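Local structure of putative hydrolase (Shewanella frigidimarina, 3LHO) at residues A[45-53]-A[111-119]; A[153-161]-A[220-231]. The protein is probably an iron-dependent dioxygenase of the 2-oxoadipate dioxygenase/decarboxylase family, here crystallised with a nickel ion in its metal site. One frame throughout, in Å; residues are numbered along the deposited sequence.

Interaction 1 (A[45-53]-A[111-119]); sequences RTFNIAKVN and SIHGLIDQV. With SO4 (sulfate ion), chain C.
With CG anti to its carbonyl carbon (chi1 -56°), Phe-47 turns its ring toward the helix, where Ile-112 places CG2 above the middle of one face; this methyl stands 3.5 Å from the ring centroid in a CH-pi contact almost on the ring normal. In Lys-51, CG is anti to the backbone N and the chain bends at chi3 (-60°), which carries NZ to the backbone carbonyls of Ile-116 and Val-119. Ile-116 CD1 meets the edge of the Phe-47 ring at CD2, while its other branch, CG2, lies 3.8 Å from Ile-49 CG2 and faces Val-52 CG2 tip to tip. One isoleucine thus packs against three apolar residues of 45-53. Ile-49 CD1 covers a face of the His-113 imidazole, displaced toward the rim. A sulfate ion, probably from the crystallisation liquor, has O3 near the edge of the same ring and O2 bonded to Ala-50 N (2.8 Å).

The ammonium of Lys-51 donates to Val-119 O at 2.7 Å, in the carbonyl plane, and to Ile-116 O at 3.1 Å, tilted 20° from the Ile-116 carbonyl plane. Ile-116 O also accepts from Val-119 N, closing a type I turn, and the two donors approach from opposite faces of its plane. Lys-51 therefore clamps both ends of the turn, and its charge may polarise the two carbonyls. On the strand side, Thr-46 OG1 bonds to Val-52 O (2.6 Å), tying the loop back to the strand. Helix 106-116 packs on strand 39-47 and the loop to helix 54-62, the start of a probable glyoxalase-clan beta-alpha-beta-beta-beta module.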
loop_
_atom_site.group_PDB
_atom_site.type_symbol
_atom_site.label_atom_id
_atom_site.label_comp_id
_atom_site.label_asym_id
_atom_site.label_seq_id
_atom_site.Cartn_x
_atom_site.Cartn_y
_atom_site.Cartn_z
ATOM N N ARG A 45 -1.110 0.402 5.718
ATOM C CA ARG A 45 -2.354 0.856 6.356
ATOM C C ARG A 45 -2.384 0.411 7.801
ATOM O O ARG A 45 -1.849 -0.617 8.124
ATOM C CB ARG A 45 -3.521 0.172 5.684
ATOM C CG ARG A 45 -3.696 0.578 4.225
ATOM C CD ARG A 45 -4.882 -0.111 3.651
ATOM N NE ARG A 45 -5.281 0.518 2.401
ATOM C CZ ARG A 45 -6.376 0.238 1.702
ATOM N NH1 ARG A 45 -7.219 -0.694 2.107
ATOM N NH2 ARG A 45 -6.630 0.913 0.581
ATOM N N THR A 46 -3.077 1.141 8.661
ATOM C CA THR A 46 -3.271 0.683 10.048
ATOM C C THR A 46 -4.417 1.483 10.649
ATOM O O THR A 46 -5.131 2.190 9.898
ATOM C CB THR A 46 -1.992 0.809 10.892
ATOM O OG1 THR A 46 -2.158 0.094 12.139
ATOM C CG2 THR A 46 -1.640 2.261 11.156
ATOM N N PHE A 47 -4.648 1.310 11.951
ATOM C CA PHE A 47 -5.634 2.120 12.702
ATOM C C PHE A 47 -4.951 3.043 13.684
ATOM O O PHE A 47 -3.840 2.766 14.116
ATOM C CB PHE A 47 -6.562 1.197 13.493
ATOM C CG PHE A 47 -7.271 0.176 12.655
ATOM C CD1 PHE A 47 -8.326 0.521 11.874
ATOM C CD2 PHE A 47 -6.875 -1.148 12.671
ATOM C CE1 PHE A 47 -8.994 -0.419 11.110
ATOM C CE2 PHE A 47 -7.530 -2.081 11.913
ATOM C CZ PHE A 47 -8.587 -1.710 11.120
ATOM N N ASN A 48 -5.621 4.129 14.094
ATOM C CA ASN A 48 -5.048 5.042 15.087
ATOM C C ASN A 48 -5.171 4.521 16.558
ATOM O O ASN A 48 -5.589 5.227 17.489
ATOM C CB ASN A 48 -5.674 6.431 14.918
ATOM C CG ASN A 48 -7.108 6.446 15.367
ATOM O OD1 ASN A 48 -7.772 5.390 15.418
ATOM N ND2 ASN A 48 -7.573 7.601 15.771
ATOM N N ILE A 49 -4.801 3.263 16.755
ATOM C CA ILE A 49 -4.816 2.609 18.065
ATOM C C ILE A 49 -3.302 2.534 18.425
ATOM O O ILE A 49 -2.486 2.074 17.596
ATOM C CB ILE A 49 -5.466 1.202 17.973
ATOM C CG1 ILE A 49 -6.981 1.327 17.699
ATOM C CG2 ILE A 49 -5.216 0.381 19.247
ATOM C CD1 ILE A 49 -7.727 0.066 17.426
ATOM N N ALA A 50 -2.944 3.030 19.616
ATOM C CA ALA A 50 -1.544 3.266 20.024
ATOM C C ALA A 50 -0.637 2.086 19.691
ATOM O O ALA A 50 0.472 2.215 19.112
ATOM C CB ALA A 50 -1.483 3.588 21.568
ATOM N N LYS A 51 -1.101 0.921 20.043
ATOM C CA LYS A 51 -0.293 -0.283 19.839
ATOM C C LYS A 51 0.230 -0.442 18.388
ATOM O O LYS A 51 1.305 -1.042 18.148
ATOM C CB LYS A 51 -1.107 -1.528 20.183
ATOM C CG LYS A 51 -0.210 -2.766 20.403
ATOM C CD LYS A 51 -0.976 -4.111 20.575
ATOM C CE LYS A 51 -1.917 -4.146 21.743
ATOM N NZ LYS A 51 -2.633 -5.469 21.827
ATOM N N VAL A 52 -0.527 0.052 17.412
ATOM C CA VAL A 52 -0.250 -0.228 15.992
ATOM C C VAL A 52 -0.369 1.028 15.131
ATOM O O VAL A 52 -0.525 0.927 13.939
ATOM C CB VAL A 52 -1.207 -1.328 15.397
ATOM C CG1 VAL A 52 -1.015 -2.657 16.075
ATOM C CG2 VAL A 52 -2.659 -0.947 15.495
ATOM N N ASN A 53 -0.225 2.200 15.724
ATOM C CA ASN A 53 -0.528 3.441 15.004
ATOM C C ASN A 53 0.515 3.792 13.923
ATOM O O ASN A 53 1.474 3.074 13.721
ATOM C CB ASN A 53 -0.801 4.579 15.995
ATOM C CG ASN A 53 0.400 5.068 16.690
ATOM O OD1 ASN A 53 1.543 4.834 16.261
ATOM N ND2 ASN A 53 0.176 5.833 17.759
ATOM N N SER A 111 -15.451 -3.575 17.339
ATOM C CA SER A 111 -14.926 -4.701 16.569
ATOM C C SER A 111 -13.450 -4.512 16.224
ATOM O O SER A 111 -12.678 -5.455 16.314
ATOM C CB SER A 111 -15.725 -4.937 15.286
ATOM O OG SER A 111 -16.964 -5.548 15.618
ATOM N N ILE A 112 -13.082 -3.299 15.827
ATOM C CA ILE A 112 -11.706 -2.994 15.433
ATOM C C ILE A 112 -10.821 -3.132 16.667
ATOM O O ILE A 112 -9.803 -3.838 16.603
ATOM C CB ILE A 112 -11.563 -1.621 14.795
ATOM C CG1 ILE A 112 -12.233 -1.614 13.409
ATOM C CG2 ILE A 112 -10.086 -1.176 14.670
ATOM C CD1 ILE A 112 -12.437 -0.196 12.834
ATOM N N HIS A 113 -11.239 -2.553 17.800
ATOM C CA HIS A 113 -10.461 -2.733 19.040
ATOM C C HIS A 113 -10.291 -4.179 19.399
ATOM O O HIS A 113 -9.217 -4.591 19.858
ATOM C CB HIS A 113 -11.040 -1.971 20.214
ATOM C CG HIS A 113 -10.670 -0.540 20.206
ATOM N ND1 HIS A 113 -9.448 -0.093 20.662
ATOM C CD2 HIS A 113 -11.335 0.545 19.758
ATOM C CE1 HIS A 113 -9.398 1.222 20.529
ATOM N NE2 HIS A 113 -10.518 1.627 19.955
ATOM N N GLY A 114 -11.316 -4.979 19.141
ATOM C CA GLY A 114 -11.260 -6.388 19.423
ATOM C C GLY A 114 -10.226 -7.148 18.634
ATOM O O GLY A 114 -9.648 -8.132 19.130
ATOM N N LEU A 115 -9.992 -6.721 17.389
ATOM C CA LEU A 115 -8.960 -7.357 16.561
ATOM C C LEU A 115 -7.576 -6.942 17.047
ATOM O O LEU A 115 -6.694 -7.761 17.176
ATOM C CB LEU A 115 -9.149 -6.958 15.090
ATOM C CG LEU A 115 -10.558 -7.149 14.454
ATOM C CD1 LEU A 115 -10.528 -6.781 12.988
ATOM C CD2 LEU A 115 -11.087 -8.558 14.592
ATOM N N ILE A 116 -7.397 -5.657 17.306
ATOM C CA ILE A 116 -6.070 -5.151 17.695
ATOM C C ILE A 116 -5.677 -5.592 19.101
ATOM O O ILE A 116 -4.510 -5.737 19.381
ATOM C CB ILE A 116 -5.982 -3.642 17.537
ATOM C CG1 ILE A 116 -6.293 -3.246 16.066
ATOM C CG2 ILE A 116 -4.589 -3.116 17.976
ATOM C CD1 ILE A 116 -5.377 -3.922 15.064
ATOM N N ASP A 117 -6.661 -5.866 19.968
ATOM C CA ASP A 117 -6.385 -6.411 21.286
ATOM C C ASP A 117 -5.683 -7.715 21.113
ATOM O O ASP A 117 -4.951 -8.135 21.994
ATOM C CB ASP A 117 -7.657 -6.666 22.101
ATOM C CG ASP A 117 -8.242 -5.418 22.676
ATOM O OD1 ASP A 117 -7.601 -4.357 22.599
ATOM O OD2 ASP A 117 -9.390 -5.506 23.159
ATOM N N GLN A 118 -5.875 -8.390 19.996
ATOM C CA GLN A 118 -5.199 -9.701 19.833
ATOM C C GLN A 118 -3.746 -9.635 19.362
ATOM O O GLN A 118 -3.022 -10.663 19.393
ATOM C CB GLN A 118 -6.002 -10.596 18.900
ATOM C CG GLN A 118 -7.381 -10.963 19.438
ATOM C CD GLN A 118 -8.275 -11.587 18.369
ATOM O OE1 GLN A 118 -8.011 -12.691 17.893
ATOM N NE2 GLN A 118 -9.356 -10.884 17.997
ATOM N N VAL A 119 -3.320 -8.459 18.911
ATOM C CA VAL A 119 -1.932 -8.226 18.506
ATOM C C VAL A 119 -1.012 -8.199 19.746
ATOM O O VAL A 119 -1.179 -7.377 20.645
ATOM C CB VAL A 119 -1.772 -6.899 17.753
ATOM C CG1 VAL A 119 -0.273 -6.647 17.408
ATOM C CG2 VAL A 119 -2.658 -6.861 16.483
HETATM S S SO4 C . -5.323 3.382 22.377
HETATM O O1 SO4 C . -4.247 2.472 22.763
HETATM O O2 SO4 C . -5.012 4.080 21.122
HETATM O O3 SO4 C . -6.564 2.608 22.268
HETATM O O4 SO4 C . -5.436 4.413 23.410
#

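Interaction 2 (A[153-161]-A[220-231]); sequences AAWVAALGY and VNFTDGDVEIPS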
loop_
_atom_site.group_PDB
_atom_site.type_symbol
_atom_site.label_atom_id
_atom_site.label_comp_id
_atom_site.label_asym_id
_atom_site.label_seq_id
_atom_site.Cartn_x
_atom_site.Cartn_y
_atom_site.Cartn_z
ATOM N N ALA A 153 -11.012 -0.302 6.453
ATOM C CA ALA A 153 -11.062 -1.105 7.686
ATOM C C ALA A 153 -11.231 -2.583 7.398
ATOM O O ALA A 153 -10.530 -3.440 7.992
ATOM C CB ALA A 153 -12.220 -0.602 8.626
ATOM N N ALA A 154 -12.125 -2.913 6.456
ATOM C CA ALA A 154 -12.370 -4.351 6.142
ATOM C C ALA A 154 -11.136 -5.055 5.562
ATOM O O ALA A 154 -10.777 -6.210 5.946
ATOM C CB ALA A 154 -13.572 -4.472 5.170
ATOM N N TRP A 155 -10.433 -4.339 4.688
ATOM C CA TRP A 155 -9.211 -4.814 4.085
ATOM C C TRP A 155 -8.183 -5.118 5.149
ATOM O O TRP A 155 -7.599 -6.187 5.143
ATOM C CB TRP A 155 -8.637 -3.806 3.068
ATOM C CG TRP A 155 -7.516 -4.359 2.252
ATOM C CD1 TRP A 155 -7.613 -4.967 1.019
ATOM C CD2 TRP A 155 -6.113 -4.362 2.596
ATOM N NE1 TRP A 155 -6.365 -5.356 0.589
ATOM C CE2 TRP A 155 -5.426 -4.975 1.526
ATOM C CE3 TRP A 155 -5.369 -3.851 3.688
ATOM C CZ2 TRP A 155 -4.032 -5.141 1.532
ATOM C CZ3 TRP A 155 -3.999 -4.001 3.693
ATOM C CH2 TRP A 155 -3.332 -4.632 2.611
ATOM N N VAL A 156 -7.970 -4.177 6.058
ATOM C CA VAL A 156 -6.998 -4.407 7.130
ATOM C C VAL A 156 -7.458 -5.564 8.011
ATOM O O VAL A 156 -6.654 -6.438 8.345
ATOM C CB VAL A 156 -6.741 -3.164 7.993
ATOM C CG1 VAL A 156 -5.803 -3.558 9.122
ATOM C CG2 VAL A 156 -6.127 -2.055 7.187
ATOM N N ALA A 157 -8.766 -5.630 8.315
ATOM C CA ALA A 157 -9.294 -6.751 9.110
ATOM C C ALA A 157 -9.059 -8.101 8.415
ATOM O O ALA A 157 -8.684 -9.114 9.084
ATOM C CB ALA A 157 -10.799 -6.534 9.425
ATOM N N ALA A 158 -9.235 -8.143 7.091
ATOM C CA ALA A 158 -9.091 -9.419 6.330
ATOM C C ALA A 158 -7.646 -9.859 6.118
ATOM O O ALA A 158 -7.346 -11.068 6.152
ATOM C CB ALA A 158 -9.835 -9.368 4.964
ATOM N N LEU A 159 -6.751 -8.918 5.860
ATOM C CA LEU A 159 -5.376 -9.286 5.406
ATOM C C LEU A 159 -4.245 -8.919 6.381
ATOM O O LEU A 159 -3.140 -9.481 6.312
ATOM C CB LEU A 159 -5.133 -8.675 4.017
ATOM C CG LEU A 159 -5.946 -9.392 2.911
ATOM C CD1 LEU A 159 -5.968 -8.566 1.673
ATOM C CD2 LEU A 159 -5.398 -10.792 2.609
ATOM N N GLY A 160 -4.545 -8.025 7.306
ATOM C CA GLY A 160 -3.605 -7.613 8.328
ATOM C C GLY A 160 -2.471 -6.727 7.821
ATOM O O GLY A 160 -2.673 -5.819 6.993
ATOM N N TYR A 161 -1.292 -6.954 8.384
ATOM C CA TYR A 161 -0.130 -6.108 8.164
ATOM C C TYR A 161 0.710 -6.669 7.042
ATOM O O TYR A 161 1.506 -7.585 7.241
ATOM C CB TYR A 161 0.664 -5.895 9.475
ATOM C CG TYR A 161 -0.138 -5.001 10.377
ATOM C CD1 TYR A 161 -0.297 -3.677 10.069
ATOM C CD2 TYR A 161 -0.876 -5.516 11.446
ATOM C CE1 TYR A 161 -1.057 -2.867 10.829
ATOM C CE2 TYR A 161 -1.716 -4.677 12.200
ATOM C CZ TYR A 161 -1.770 -3.380 11.898
ATOM O OH TYR A 161 -2.610 -2.565 12.629
ATOM N N VAL A 220 -9.458 -15.712 2.207
ATOM C CA VAL A 220 -9.268 -15.377 3.602
ATOM C C VAL A 220 -9.979 -16.413 4.460
ATOM O O VAL A 220 -11.146 -16.768 4.211
ATOM C CB VAL A 220 -9.792 -13.932 3.860
ATOM C CG1 VAL A 220 -9.953 -13.645 5.368
ATOM C CG2 VAL A 220 -8.816 -12.987 3.205
ATOM N N ASN A 221 -9.267 -16.912 5.460
ATOM C CA ASN A 221 -9.784 -17.948 6.339
ATOM C C ASN A 221 -10.414 -17.341 7.580
ATOM O O ASN A 221 -9.801 -17.194 8.621
ATOM C CB ASN A 221 -8.697 -18.967 6.670
ATOM C CG ASN A 221 -8.071 -19.571 5.423
ATOM O OD1 ASN A 221 -6.904 -19.346 5.139
ATOM N ND2 ASN A 221 -8.870 -20.268 4.631
ATOM N N PHE A 222 -11.661 -16.943 7.429
ATOM C CA PHE A 222 -12.449 -16.443 8.532
ATOM C C PHE A 222 -12.719 -17.604 9.482
ATOM O O PHE A 222 -12.592 -18.797 9.117
ATOM C CB PHE A 222 -13.753 -15.790 8.040
ATOM C CG PHE A 222 -13.541 -14.505 7.266
ATOM C CD1 PHE A 222 -13.164 -13.343 7.911
ATOM C CD2 PHE A 222 -13.718 -14.457 5.893
ATOM C CE1 PHE A 222 -12.931 -12.177 7.210
ATOM C CE2 PHE A 222 -13.510 -13.300 5.191
ATOM C CZ PHE A 222 -13.096 -12.140 5.855
ATOM N N THR A 223 -13.079 -17.266 10.714
ATOM C CA THR A 223 -13.412 -18.284 11.695
ATOM C C THR A 223 -14.562 -19.167 11.227
ATOM O O THR A 223 -14.539 -20.352 11.464
ATOM C CB THR A 223 -13.690 -17.671 13.110
ATOM O OG1 THR A 223 -14.758 -16.724 13.047
ATOM C CG2 THR A 223 -12.447 -16.952 13.597
ATOM N N ASP A 224 -15.531 -18.612 10.505
ATOM C CA ASP A 224 -16.667 -19.401 10.068
ATOM C C ASP A 224 -16.792 -19.536 8.557
ATOM O O ASP A 224 -17.879 -19.762 8.066
ATOM C CB ASP A 224 -17.973 -18.820 10.666
ATOM C CG ASP A 224 -18.140 -17.331 10.422
ATOM O OD1 ASP A 224 -17.266 -16.690 9.807
ATOM O OD2 ASP A 224 -19.124 -16.758 10.947
ATOM N N GLY A 225 -15.695 -19.414 7.810
ATOM C CA GLY A 225 -15.754 -19.529 6.351
ATOM C C GLY A 225 -14.461 -19.164 5.647
ATOM O O GLY A 225 -13.602 -18.479 6.206
ATOM N N ASP A 226 -14.334 -19.677 4.433
ATOM C CA ASP A 226 -13.231 -19.404 3.533
ATOM C C ASP A 226 -13.778 -18.578 2.377
ATOM O O ASP A 226 -14.516 -19.061 1.535
ATOM C CB ASP A 226 -12.641 -20.708 3.035
ATOM C CG ASP A 226 -12.236 -21.610 4.172
ATOM O OD1 ASP A 226 -11.380 -21.181 4.956
ATOM O OD2 ASP A 226 -12.813 -22.694 4.288
ATOM N N VAL A 227 -13.428 -17.310 2.374
ATOM C CA VAL A 227 -14.005 -16.355 1.456
ATOM C C VAL A 227 -12.965 -15.786 0.499
ATOM O O VAL A 227 -11.879 -15.324 0.907
ATOM C CB VAL A 227 -14.671 -15.223 2.226
ATOM C CG1 VAL A 227 -15.279 -14.247 1.246
ATOM C CG2 VAL A 227 -15.743 -15.774 3.204
ATOM N N GLU A 228 -13.302 -15.786 -0.787
ATOM C CA GLU A 228 -12.475 -15.126 -1.779
ATOM C C GLU A 228 -12.734 -13.618 -1.868
ATOM O O GLU A 228 -13.854 -13.175 -2.076
ATOM C CB GLU A 228 -12.703 -15.820 -3.120
ATOM C CG GLU A 228 -11.654 -15.608 -4.118
ATOM C CD GLU A 228 -11.845 -16.544 -5.304
ATOM O OE1 GLU A 228 -11.602 -17.759 -5.172
ATOM O OE2 GLU A 228 -12.293 -16.067 -6.341
ATOM N N ILE A 229 -11.697 -12.814 -1.679
ATOM C CA ILE A 229 -11.836 -11.371 -1.762
ATOM C C ILE A 229 -10.709 -10.776 -2.619
ATOM O O ILE A 229 -9.658 -11.394 -2.817
ATOM C CB ILE A 229 -11.849 -10.693 -0.321
ATOM C CG1 ILE A 229 -10.459 -10.726 0.323
ATOM C CG2 ILE A 229 -12.963 -11.350 0.593
ATOM C CD1 ILE A 229 -10.277 -9.764 1.507
ATOM N N PRO A 230 -10.910 -9.555 -3.111
ATOM C CA PRO A 230 -9.782 -8.866 -3.726
ATOM C C PRO A 230 -8.630 -8.653 -2.765
ATOM O O PRO A 230 -8.825 -8.311 -1.578
ATOM C CB PRO A 230 -10.376 -7.503 -4.116
ATOM C CG PRO A 230 -11.862 -7.727 -4.135
ATOM C CD PRO A 230 -12.096 -8.680 -3.040
ATOM N N SER A 231 -7.427 -8.836 -3.272
ATOM C CA SER A 231 -6.249 -8.688 -2.430
ATOM C C SER A 231 -5.646 -7.315 -2.726
ATOM O O SER A 231 -6.052 -6.319 -2.124
ATOM C CB SER A 231 -5.274 -9.855 -2.660
ATOM O OG SER A 231 -5.003 -10.008 -4.049
#
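Ala-158 and Leu-159, on the last turn of helix 153-159, pack against a beta hairpin, strands 220-222 and 225-230 joined by a type I turn from Phe-222 to Gly-225. The short side chain of Ala-158 lets Ile-229 CD1 come in to 3.5 Å from its CB. The isoleucine reaches there with CG1 between its backbone N and carbonyl carbon (chi1 72°). Val-220 CG2 and Phe-222 CZ border the same methyl, at 4.2 and 4.4 Å from Ala-158 CB, and both Val-220 methyls lie against Ala-158 O. Beside this methyl Leu-159 forms a bump, its CD2 against Val-220 CG2 and its CD1 lying over the rim of one face of the Trp-155 indole and touching Ser-231 CA at 4.1 Å. The helix axis runs nearly at right angles (85°) to strand 220-222. Tyr-143, on helix 140-149, also touches Ala-158 and Phe-222. Replacing Trp-155 with a phenylalanine would probably leave Ser-231 O without its indole donor and loosen the tie between helix and strand end. Ser-231 OG is held separately by Met-20 O. In the indole bond, Trp-155 NE1 lies 2.9 Å from Ser-231 O with an N-H...O angle of 163°, the acceptor close to the ring plane.

In the fold
Both segments of 45-53/111-119 precede those of 153-161/220-231 in the sequence, with contact centres about 16 Å apart. Helix 151-159 connects them: one side meets the hairpin of 217-222 and 225-230, while Val-156 and Ala-153 touch Phe-47 on strand 39-47, a member of the mixed seven-stranded sheet. Direct bridges include a probable hydrogen bond between Thr-46 OG1 and Tyr-161 OH, a cation-pi pair of Arg-45 with Trp-155, and packing of Leu-115 on Ala-157. This helix thus joins the hairpin to strand 39-47 and helix 106-116, and so to the metal-bearing sheet. The nickel ligands His-41, His-165 and Glu-235 sit on three sheet strands, His-41 on 39-47 itself; the metal is about 12 Å from the Trp-155 side chain.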